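Local atomic coordinates of fibrinogen-binding protein (Staphylococcus aureus subsp. aureus, PDB entry 3T49), a protein that probably blocks the C3 convertases of human complement, as a secreted virulence factor of the staphylococcal complement inhibitor (SCIN) family. Residues L9-L12 against L13-N17; T33-M36 against N37-R40; V58-E61 against K62-E66. All coordinates share one frame; numbering follows the deposited sequence.

All three contacts are local, made between residues three or four apart in a small bundle of helices. Contacts 2 and 3 lie within the long helices 28-47 and 50-72, on opposite sides of the chain's centre, while contact 1 spans the link from helix 5-13 to helix 16-22. Each has a buried side, with L13 in contact 1, N37 and E38 in contact 2, and L60 and Y64 in contact 3, and an exposed one, with R10, M36 and R40, and K62. Inside, an amide bonds to T33 O and a tyrosine ring lies against L60 O; outside, a methyl or a sulfur covers a guanidinium face, and contact 3 has a salt bridge.

Contact 1 of 3, residues L9-L12 against L13-N17; sequences LRTL and LNKSN
L13 N donates to L9 O at 2.9 Å with an N-H...O angle of 161°, the bond of a regular helical turn. L13 CD1 lies over the centre of one face of the R10 guanidinium, 3.9 Å from R10 CZ. Bends at chi2 and chi3 of R10 bring the guanidinium over L13, one turn further on. N14 N bonds to R10 O at 2.9 Å and only weakly to T11 O. The N14 and R10 side chains cross at about a right angle, the amide and guanidinium planes 40° apart, with N14 OD1 3.5 Å from R10 CD. K15 N and S16 N bond three residues back rather than four, in the link between helix 5-13 and helix 16-22; around it R10 and L13 pack on L45 of helix 28-47, and L12 on K57 and E61 of helix 50-72. K15 N reaches L12 O at 3.1 Å from above the carbonyl plane, and this oxygen also accepts a hydrogen bond from Y64 OH. The K15 side chain runs alongside T11, bringing NZ within 3.9 Å of T11 CG2. S16 N donates to L13 O, as does S16 OG in the conformer given, lying in the carbonyl plane on a lone pair.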
ATOM      1  N   LEU A   9       7.395   6.406  -1.076  1.00 11.32           N
ATOM      2  CA  LEU A   9       6.272   5.912  -0.288  1.00 10.63           C
ATOM      3  C   LEU A   9       5.044   6.779  -0.506  1.00 10.25           C
ATOM      4  O   LEU A   9       3.943   6.251  -0.639  1.00 10.85           O
ATOM      5  CB  LEU A   9       6.660   5.843   1.176  1.00  9.80           C
ATOM      6  CG  LEU A   9       5.605   5.310   2.120  1.00  9.35           C
ATOM      7  CD1 LEU A   9       5.062   3.939   1.695  1.00 10.15           C
ATOM      8  CD2 LEU A   9       6.169   5.267   3.528  1.00  9.77           C
ATOM      9  N   ARG A  10       5.176   8.101  -0.572  1.00 10.18           N
ATOM     10  CA  ARG A  10       4.038   8.947  -0.881  1.00 10.98           C
ATOM     11  C   ARG A  10       3.433   8.607  -2.261  1.00 10.35           C
ATOM     12  O   ARG A  10       2.205   8.583  -2.398  1.00 11.28           O
ATOM     13  CB  ARG A  10       4.449  10.436  -0.769  1.00 14.91           C
ATOM     14  CG  ARG A  10       3.310  11.461  -1.028  1.00 19.70           C
ATOM     15  CD  ARG A  10       1.983  11.174  -0.320  1.00 20.65           C
ATOM     16  NE  ARG A  10       2.047  11.330   1.139  1.00 21.04           N
ATOM     17  CZ  ARG A  10       1.022  11.185   1.974  1.00 18.94           C
ATOM     18  NH1 ARG A  10      -0.175  10.838   1.514  1.00 24.85           N
ATOM     19  NH2 ARG A  10       1.188  11.353   3.279  1.00 27.40           N
ATOM     20  N   THR A  11       4.280   8.362  -3.252  1.00 11.63           N
ATOM     21  CA  THR A  11       3.801   7.987  -4.582  1.00 12.77           C
ATOM     22  C   THR A  11       2.950   6.727  -4.484  1.00  9.99           C
ATOM     23  O   THR A  11       1.881   6.640  -5.102  1.00 12.18           O
ATOM     24  CB  THR A  11       4.959   7.808  -5.541  1.00 16.17           C
ATOM     25  OG1 THR A  11       5.570   9.102  -5.750  1.00 18.76           O
ATOM     26  CG2 THR A  11       4.504   7.253  -6.887  1.00 23.54           C
ATOM     27  N   LEU A  12       3.391   5.746  -3.701  1.00 10.43           N
ATOM     28  CA  LEU A  12       2.583   4.528  -3.518  1.00  9.79           C
ATOM     29  C   LEU A  12       1.285   4.840  -2.808  1.00  9.42           C
ATOM     30  O   LEU A  12       0.225   4.310  -3.187  1.00 10.44           O
ATOM     31  CB  LEU A  12       3.370   3.442  -2.783  1.00 10.79           C
ATOM     32  CG  LEU A  12       4.487   2.822  -3.592  1.00 13.16           C
ATOM     33  CD1 LEU A  12       5.450   2.126  -2.636  1.00 13.85           C
ATOM     34  CD2 LEU A  12       4.014   1.852  -4.634  1.00 14.77           C
ATOM     35  N   LEU A  13       1.336   5.679  -1.775  1.00  9.69           N
ATOM     36  CA  LEU A  13       0.126   6.061  -1.038  1.00 10.98           C
ATOM     37  C   LEU A  13      -0.873   6.761  -1.928  1.00 11.63           C
ATOM     38  O   LEU A  13      -2.094   6.649  -1.729  1.00 12.21           O
ATOM     39  CB  LEU A  13       0.453   6.973   0.130  1.00 13.76           C
ATOM     40  CG  LEU A  13       0.907   6.280   1.377  1.00 15.65           C
ATOM     41  CD1 LEU A  13       1.332   7.360   2.410  1.00 15.21           C
ATOM     42  CD2 LEU A  13      -0.256   5.400   1.916  1.00 16.40           C
ATOM     43  N   ASN A  14      -0.375   7.474  -2.930  1.00 10.62           N
ATOM     44  CA  ASN A  14      -1.291   8.225  -3.786  1.00 11.17           C
ATOM     45  C   ASN A  14      -2.173   7.303  -4.622  1.00  9.51           C
ATOM     46  O   ASN A  14      -3.186   7.749  -5.129  1.00  9.84           O
ATOM     47  CB  ASN A  14      -0.535   9.192  -4.706  1.00 14.58           C
ATOM     48  CG  ASN A  14       0.041  10.405  -3.965  1.00 17.60           C
ATOM     49  OD1 ASN A  14      -0.355  10.720  -2.860  1.00 23.81           O
ATOM     50  ND2 ASN A  14       0.985  11.076  -4.621  1.00 28.77           N
ATOM     51  N   LYS A  15      -1.786   6.035  -4.758  1.00  8.52           N
ATOM     52  CA  LYS A  15      -2.605   5.034  -5.460  1.00  8.17           C
ATOM     53  C   LYS A  15      -3.442   4.174  -4.528  1.00  8.21           C
ATOM     54  O   LYS A  15      -4.216   3.339  -4.993  1.00  8.77           O
ATOM     55  CB  LYS A  15      -1.710   4.101  -6.275  1.00 10.69           C
ATOM     56  CG  LYS A  15      -0.672   4.797  -7.094  1.00 14.67           C
ATOM     57  CD  LYS A  15       0.123   3.767  -7.905  1.00 18.43           C
ATOM     58  CE  LYS A  15       1.561   4.230  -8.176  1.00 29.62           C
ATOM     59  NZ  LYS A  15       1.596   5.568  -8.787  1.00 40.53           N
ATOM     60  N   SER A  16      -3.306   4.348  -3.226  1.00  9.37           N
ATOM     61  CA  SER A  16      -3.931   3.408  -2.294  0.75  9.28           C
ATOM     62  C   SER A  16      -5.449   3.389  -2.323  1.00  8.15           C
ATOM     63  O   SER A  16      -6.054   2.324  -2.221  1.00 10.13           O
ATOM     64  CB  SER A  16      -3.413   3.616  -0.859  0.75  9.76           C
ATOM     65  OG  SER A  16      -3.717   4.921  -0.365  0.75 10.07           O
ATOM     66  N   ASN A  17      -6.085   4.552  -2.441  1.00  9.61           N
ATOM     67  CA  ASN A  17      -7.553   4.546  -2.471  1.00  9.73           C
ATOM     68  C   ASN A  17      -8.119   3.927  -3.751  1.00  9.01           C
ATOM     69  O   ASN A  17      -9.129   3.255  -3.745  1.00 10.89           O
ATOM     70  CB  ASN A  17      -8.110   5.961  -2.255  1.00 11.96           C
ATOM     71  CG  ASN A  17      -7.838   6.499  -0.856  1.00 17.17           C
ATOM     72  OD1 ASN A  17      -8.045   5.814   0.133  1.00 20.28           O
ATOM     73  ND2 ASN A  17      -7.349   7.722  -0.781  1.00 20.56           N
TER

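Contact 2 of 3, residues T33-M36 against N37-R40; sequences TIMM and NEYR
T33 O is gripped twice by N37, which supplies both its backbone N and its side-chain ND2 as donors. The backbone bond is the ordinary one of an alpha helix, and I34, M35 and M36 repeat it with E38, Y39 and R40. The ND2 bond is 3.0 Å long to T33 O, with an N-H...O angle of 148°, and the two donors reach the oxygen from opposite faces of its carbonyl plane. With CG anti to the carbonyl carbon (chi1 -76°), the N37 amide is turned back along the helix, beside the T33 side chain. T33 OG1 is engaged separately, by Y29 O one turn earlier.

The other side-chain meetings are van der Waals contacts. M36, bent at chi2 and chi3, lays its sulfur over one face of the R40 guanidinium, SD being 3.6 Å from R40 NE and displaced toward the rim of the group. M35, in the conformer given, runs alongside E38 and points the same way. I34 crosses E38 obliquely, its CG2 3.5 Å from E38 OE2. That same carboxylate oxygen has a weak hydrogen bond with S16 of helix 16-22, again in the conformer given.

The N37 side chain is buried where helix 28-47 faces helix 50-72, packed on A59 and L60, so the bond to T33 O gives its NH2 group a partner within its own helix. E38 is buried beside I34 CG2, with S16 and N17 as polar neighbours in helix 16-22; burial may weigh against its charge, and these neighbours may offset that in part.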
ATOM      1  N   THR A  33      -5.556  -5.284   3.807  1.00  9.97           N
ATOM      2  CA  THR A  33      -4.109  -5.179   3.736  1.00  9.65           C
ATOM      3  C   THR A  33      -3.684  -3.775   3.261  1.00  8.65           C
ATOM      4  O   THR A  33      -2.746  -3.171   3.801  1.00  9.48           O
ATOM      5  CB  THR A  33      -3.524  -6.310   2.863  1.00 11.17           C
ATOM      6  OG1 THR A  33      -3.914  -7.566   3.430  1.00 12.39           O
ATOM      7  CG2 THR A  33      -2.012  -6.223   2.831  1.00 14.40           C
ATOM      8  N   ILE A  34      -4.406  -3.249   2.287  1.00  8.31           N
ATOM      9  CA  ILE A  34      -4.154  -1.881   1.879  1.00  9.14           C
ATOM     10  C   ILE A  34      -4.373  -0.901   3.046  1.00  8.83           C
ATOM     11  O   ILE A  34      -3.536  -0.048   3.321  1.00 10.01           O
ATOM     12  CB  ILE A  34      -5.011  -1.495   0.692  1.00 10.57           C
ATOM     13  CG1 ILE A  34      -4.617  -2.305  -0.550  1.00 10.34           C
ATOM     14  CG2 ILE A  34      -4.856   0.001   0.423  1.00 11.94           C
ATOM     15  CD1 ILE A  34      -5.648  -2.262  -1.647  1.00 11.51           C
ATOM     16  N   MET A  35      -5.472  -1.056   3.791  1.00  8.96           N
ATOM     17  CA  MET A  35      -5.806  -0.110   4.866  0.57  9.43           C
ATOM     18  C   MET A  35      -4.808  -0.170   5.995  1.00  9.05           C
ATOM     19  O   MET A  35      -4.427   0.857   6.556  1.00 10.58           O
ATOM     20  CB  MET A  35      -7.216  -0.389   5.387  0.57 13.16           C
ATOM     21  CG  MET A  35      -8.309  -0.240   4.350  0.57 14.60           C
ATOM     22  SD  MET A  35      -8.352   1.384   3.553  0.57 15.88           S
ATOM     23  CE  MET A  35      -8.635   2.431   4.965  0.57 16.00           C
ATOM     24  N   MET A  36      -4.343  -1.381   6.334  1.00  9.31           N
ATOM     25  CA  MET A  36      -3.288  -1.528   7.325  1.00  9.55           C
ATOM     26  C   MET A  36      -2.040  -0.754   6.899  1.00  9.71           C
ATOM     27  O   MET A  36      -1.405  -0.059   7.703  1.00 11.12           O
ATOM     28  CB  MET A  36      -2.936  -3.004   7.544  1.00 11.52           C
ATOM     29  CG  MET A  36      -1.734  -3.239   8.435  1.00 14.30           C
ATOM     30  SD  MET A  36      -1.954  -2.735  10.117  1.00 20.50           S
ATOM     31  CE  MET A  36      -2.820  -4.165  10.754  1.00 26.38           C
ATOM     32  N   ASN A  37      -1.672  -0.906   5.639  1.00 10.35           N
ATOM     33  CA  ASN A  37      -0.460  -0.252   5.197  1.00 11.48           C
ATOM     34  C   ASN A  37      -0.608   1.220   4.923  1.00 10.36           C
ATOM     35  O   ASN A  37       0.383   1.930   4.982  1.00 11.70           O
ATOM     36  CB  ASN A  37       0.145  -1.022   4.062  1.00 12.81           C
ATOM     37  CG  ASN A  37       0.828  -2.270   4.565  1.00 13.44           C
ATOM     38  OD1 ASN A  37       1.882  -2.195   5.204  1.00 17.18           O
ATOM     39  ND2 ASN A  37       0.219  -3.418   4.326  1.00 13.28           N
ATOM     40  N   GLU A  38      -1.823   1.704   4.696  1.00 11.06           N
ATOM     41  CA  GLU A  38      -2.054   3.134   4.683  1.00 10.30           C
ATOM     42  C   GLU A  38      -1.714   3.686   6.034  1.00 10.81           C
ATOM     43  O   GLU A  38      -1.019   4.694   6.163  1.00 11.88           O
ATOM     44  CB  GLU A  38      -3.512   3.454   4.372  1.00 11.79           C
ATOM     45  CG  GLU A  38      -3.877   3.214   2.927  1.00 13.31           C
ATOM     46  CD  GLU A  38      -5.352   3.442   2.658  1.00 17.72           C
ATOM     47  OE1 GLU A  38      -6.087   3.924   3.561  1.00 23.52           O
ATOM     48  OE2 GLU A  38      -5.802   3.168   1.534  1.00 16.94           O
ATOM     49  N   TYR A  39      -2.213   3.038   7.075  1.00 10.45           N
ATOM     50  CA  TYR A  39      -1.947   3.490   8.438  1.00 10.72           C
ATOM     51  C   TYR A  39      -0.457   3.471   8.754  1.00  9.94           C
ATOM     52  O   TYR A  39       0.095   4.446   9.285  1.00 11.43           O
ATOM     53  CB  TYR A  39      -2.715   2.611   9.436  1.00 13.09           C
ATOM     54  CG  TYR A  39      -2.302   2.789  10.872  1.00 14.94           C
ATOM     55  CD1 TYR A  39      -2.735   3.864  11.599  1.00 18.94           C
ATOM     56  CD2 TYR A  39      -1.453   1.876  11.472  1.00 18.76           C
ATOM     57  CE1 TYR A  39      -2.362   4.029  12.934  1.00 25.01           C
ATOM     58  CE2 TYR A  39      -1.070   2.030  12.807  1.00 26.40           C
ATOM     59  CZ  TYR A  39      -1.530   3.116  13.515  1.00 28.78           C
ATOM     60  OH  TYR A  39      -1.158   3.290  14.838  1.00 37.64           O
ATOM     61  N   ARG A  40       0.206   2.362   8.442  1.00 10.49           N
ATOM     62  CA  ARG A  40       1.621   2.221   8.770  1.00 10.24           C
ATOM     63  C   ARG A  40       2.453   3.211   7.963  1.00 10.17           C
ATOM     64  O   ARG A  40       3.372   3.811   8.514  1.00 11.25           O
ATOM     65  CB  ARG A  40       2.084   0.795   8.493  1.00 12.48           C
ATOM     66  CG  ARG A  40       1.516  -0.228   9.447  1.00 14.77           C
ATOM     67  CD  ARG A  40       2.037  -1.605   9.146  1.00 17.94           C
ATOM     68  NE  ARG A  40       1.628  -2.524  10.201  1.00 20.61           N
ATOM     69  CZ  ARG A  40       1.608  -3.840  10.076  1.00 22.59           C
ATOM     70  NH1 ARG A  40       1.936  -4.393   8.929  1.00 28.72           N
ATOM     71  NH2 ARG A  40       1.226  -4.602  11.095  1.00 27.92           N
TER

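Contact 3 of 3, residues V58-E61 against K62-E66; sequences VALE and KIYKE
Midway along helix 50-72, the longest helix of the chain, L60 and Y64 stand one turn apart on the buried face. Their side chains lie alongside each other and point the same way. L60 CD2 touches the far end of the tyrosine, 4.0 Å from Y64 CZ. The near end of the ring meets backbone instead: L60 O sits over one face, offset toward the rim, and is 3.2 Å from Y64 CG. The same oxygen accepts the helical bond from Y64 N at 3.0 Å, nearly straight at 166°. Y64 chi1 of -66° places CG beside the backbone N, which turns the ring back over the preceding turn and explains its closeness to L60 O.

Next to this pair, I63 takes its N-H to A59 O, and its CG2 branch lies 3.5 Å from L60 O. The apolar contact between I63 CG2 and L60 CD2 is looser, at 4.5 Å. On the exposed side the bonds of K62 to V58 O and of K65 to E61 O continue the helical pattern. K62 is extended until its last torsion, where a bend brings NZ to E66 OE2 at 2.9 Å. This salt bridge spans one turn along the surface and meets the carboxylate on its syn side, 18° out of the plane.

The Y64 ring stacks with Y19 of helix 16-22, its hydroxyl held by L12 O. L60 reaches L9 and L12 of helix 5-13, E61 also packs on L12, and I63 lies on Y29 and Y30 of helix 28-47, so this part of helix 50-72 touches all three other helices of the bundle.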
ATOM      1  N   VAL A  58       7.467  -1.890   0.754  1.00 11.32           N
ATOM      2  CA  VAL A  58       7.490  -3.260   0.271  1.00 12.21           C
ATOM      3  C   VAL A  58       6.083  -3.861   0.345  1.00  9.82           C
ATOM      4  O   VAL A  58       5.656  -4.549  -0.595  1.00  9.90           O
ATOM      5  CB  VAL A  58       8.511  -4.097   1.072  1.00 14.29           C
ATOM      6  CG1 VAL A  58       8.398  -5.578   0.750  1.00 18.20           C
ATOM      7  CG2 VAL A  58       9.926  -3.603   0.792  1.00 17.75           C
ATOM      8  N   ALA A  59       5.367  -3.606   1.415  1.00  9.59           N
ATOM      9  CA  ALA A  59       4.040  -4.199   1.578  1.00  9.33           C
ATOM     10  C   ALA A  59       3.068  -3.657   0.552  1.00  8.18           C
ATOM     11  O   ALA A  59       2.262  -4.400  -0.020  1.00  8.78           O
ATOM     12  CB  ALA A  59       3.515  -3.962   2.960  1.00 10.44           C
ATOM     13  N   LEU A  60       3.074  -2.366   0.326  1.00  8.88           N
ATOM     14  CA  LEU A  60       2.198  -1.777  -0.682  1.00  7.78           C
ATOM     15  C   LEU A  60       2.552  -2.269  -2.085  1.00  8.42           C
ATOM     16  O   LEU A  60       1.672  -2.620  -2.871  1.00  8.77           O
ATOM     17  CB  LEU A  60       2.217  -0.238  -0.619  1.00  9.16           C
ATOM     18  CG  LEU A  60       1.489   0.360   0.581  1.00  9.97           C
ATOM     19  CD1 LEU A  60       1.804   1.854   0.688  1.00 12.58           C
ATOM     20  CD2 LEU A  60      -0.019   0.111   0.465  1.00 10.48           C
ATOM     21  N   GLU A  61       3.826  -2.287  -2.453  1.00  8.60           N
ATOM     22  CA  GLU A  61       4.226  -2.835  -3.744  1.00  8.67           C
ATOM     23  C   GLU A  61       3.726  -4.268  -3.887  1.00  8.31           C
ATOM     24  O   GLU A  61       3.227  -4.663  -4.959  1.00 10.55           O
ATOM     25  CB  GLU A  61       5.763  -2.782  -3.912  1.00 10.14           C
ATOM     26  CG  GLU A  61       6.270  -1.369  -4.076  1.00 13.40           C
ATOM     27  CD  GLU A  61       7.776  -1.278  -4.077  1.00 22.02           C
ATOM     28  OE1 GLU A  61       8.420  -2.255  -3.639  1.00 31.31           O
ATOM     29  OE2 GLU A  61       8.297  -0.208  -4.474  1.00 28.86           O
ATOM     30  N   LYS A  62       3.832  -5.057  -2.833  1.00  8.82           N
ATOM     31  CA  LYS A  62       3.439  -6.462  -2.879  1.00  9.63           C
ATOM     32  C   LYS A  62       1.917  -6.580  -3.117  1.00  9.39           C
ATOM     33  O   LYS A  62       1.475  -7.362  -3.977  1.00  9.93           O
ATOM     34  CB  LYS A  62       3.823  -7.176  -1.582  1.00 11.67           C
ATOM     35  CG  LYS A  62       3.459  -8.665  -1.528  1.00 14.12           C
ATOM     36  CD  LYS A  62       3.922  -9.269  -0.184  1.00 18.59           C
ATOM     37  CE  LYS A  62       3.652 -10.765  -0.091  1.00 29.33           C
ATOM     38  NZ  LYS A  62       2.229 -11.034   0.251  1.00 37.10           N
ATOM     39  N   ILE A  63       1.104  -5.856  -2.342  1.00  8.77           N
ATOM     40  CA  ILE A  63      -0.352  -5.998  -2.460  1.00  8.59           C
ATOM     41  C   ILE A  63      -0.856  -5.422  -3.797  1.00  8.34           C
ATOM     42  O   ILE A  63      -1.774  -5.981  -4.405  1.00  8.09           O
ATOM     43  CB  ILE A  63      -1.103  -5.411  -1.219  1.00  9.93           C
ATOM     44  CG1 ILE A  63      -2.547  -5.946  -1.116  1.00 11.73           C
ATOM     45  CG2 ILE A  63      -1.098  -3.872  -1.229  1.00  9.84           C
ATOM     46  CD1 ILE A  63      -2.639  -7.427  -0.807  1.00 13.53           C
ATOM     47  N   TYR A  64      -0.259  -4.346  -4.301  1.00  7.48           N
ATOM     48  CA  TYR A  64      -0.659  -3.811  -5.592  1.00  7.75           C
ATOM     49  C   TYR A  64      -0.358  -4.822  -6.689  1.00  7.87           C
ATOM     50  O   TYR A  64      -1.154  -4.994  -7.608  1.00  8.50           O
ATOM     51  CB  TYR A  64       0.077  -2.499  -5.897  1.00  7.92           C
ATOM     52  CG  TYR A  64      -0.258  -1.325  -5.004  1.00  8.35           C
ATOM     53  CD1 TYR A  64      -1.323  -1.337  -4.109  1.00  9.18           C
ATOM     54  CD2 TYR A  64       0.512  -0.179  -5.075  1.00  9.08           C
ATOM     55  CE1 TYR A  64      -1.595  -0.236  -3.311  1.00  9.17           C
ATOM     56  CE2 TYR A  64       0.240   0.922  -4.294  1.00  9.63           C
ATOM     57  CZ  TYR A  64      -0.805   0.892  -3.406  1.00  8.53           C
ATOM     58  OH  TYR A  64      -1.074   1.995  -2.609  1.00  9.21           O
ATOM     59  N   LYS A  65       0.806  -5.473  -6.652  1.00  8.91           N
ATOM     60  CA  LYS A  65       1.170  -6.491  -7.650  1.00  8.92           C
ATOM     61  C   LYS A  65       0.199  -7.659  -7.574  1.00  9.85           C
ATOM     62  O   LYS A  65      -0.224  -8.172  -8.629  1.00 10.65           O
ATOM     63  CB  LYS A  65       2.609  -6.953  -7.429  1.00 10.84           C
ATOM     64  CG  LYS A  65       3.068  -7.915  -8.520  1.00 17.99           C
ATOM     65  CD  LYS A  65       4.573  -8.192  -8.393  1.00 22.20           C
ATOM     66  CE  LYS A  65       5.069  -8.959  -9.635  1.00 27.26           C
ATOM     67  NZ  LYS A  65       6.500  -9.340  -9.564  1.00 37.48           N
ATOM     68  N   GLU A  66      -0.142  -8.109  -6.368  1.00  9.04           N
ATOM     69  CA  GLU A  66      -1.097  -9.212  -6.199  1.00  9.64           C
ATOM     70  C   GLU A  66      -2.452  -8.866  -6.814  1.00  8.70           C
ATOM     71  O   GLU A  66      -3.060  -9.696  -7.518  1.00  9.29           O
ATOM     72  CB  GLU A  66      -1.254  -9.619  -4.733  1.00 11.94           C
ATOM     73  CG  GLU A  66      -0.054 -10.388  -4.251  1.00 18.04           C
ATOM     74  CD  GLU A  66       0.106 -10.478  -2.763  1.00 19.55           C
ATOM     75  OE1 GLU A  66      -0.491  -9.683  -2.033  1.00 19.79           O
ATOM     76  OE2 GLU A  66       0.918 -11.324  -2.314  1.00 24.65           O
TER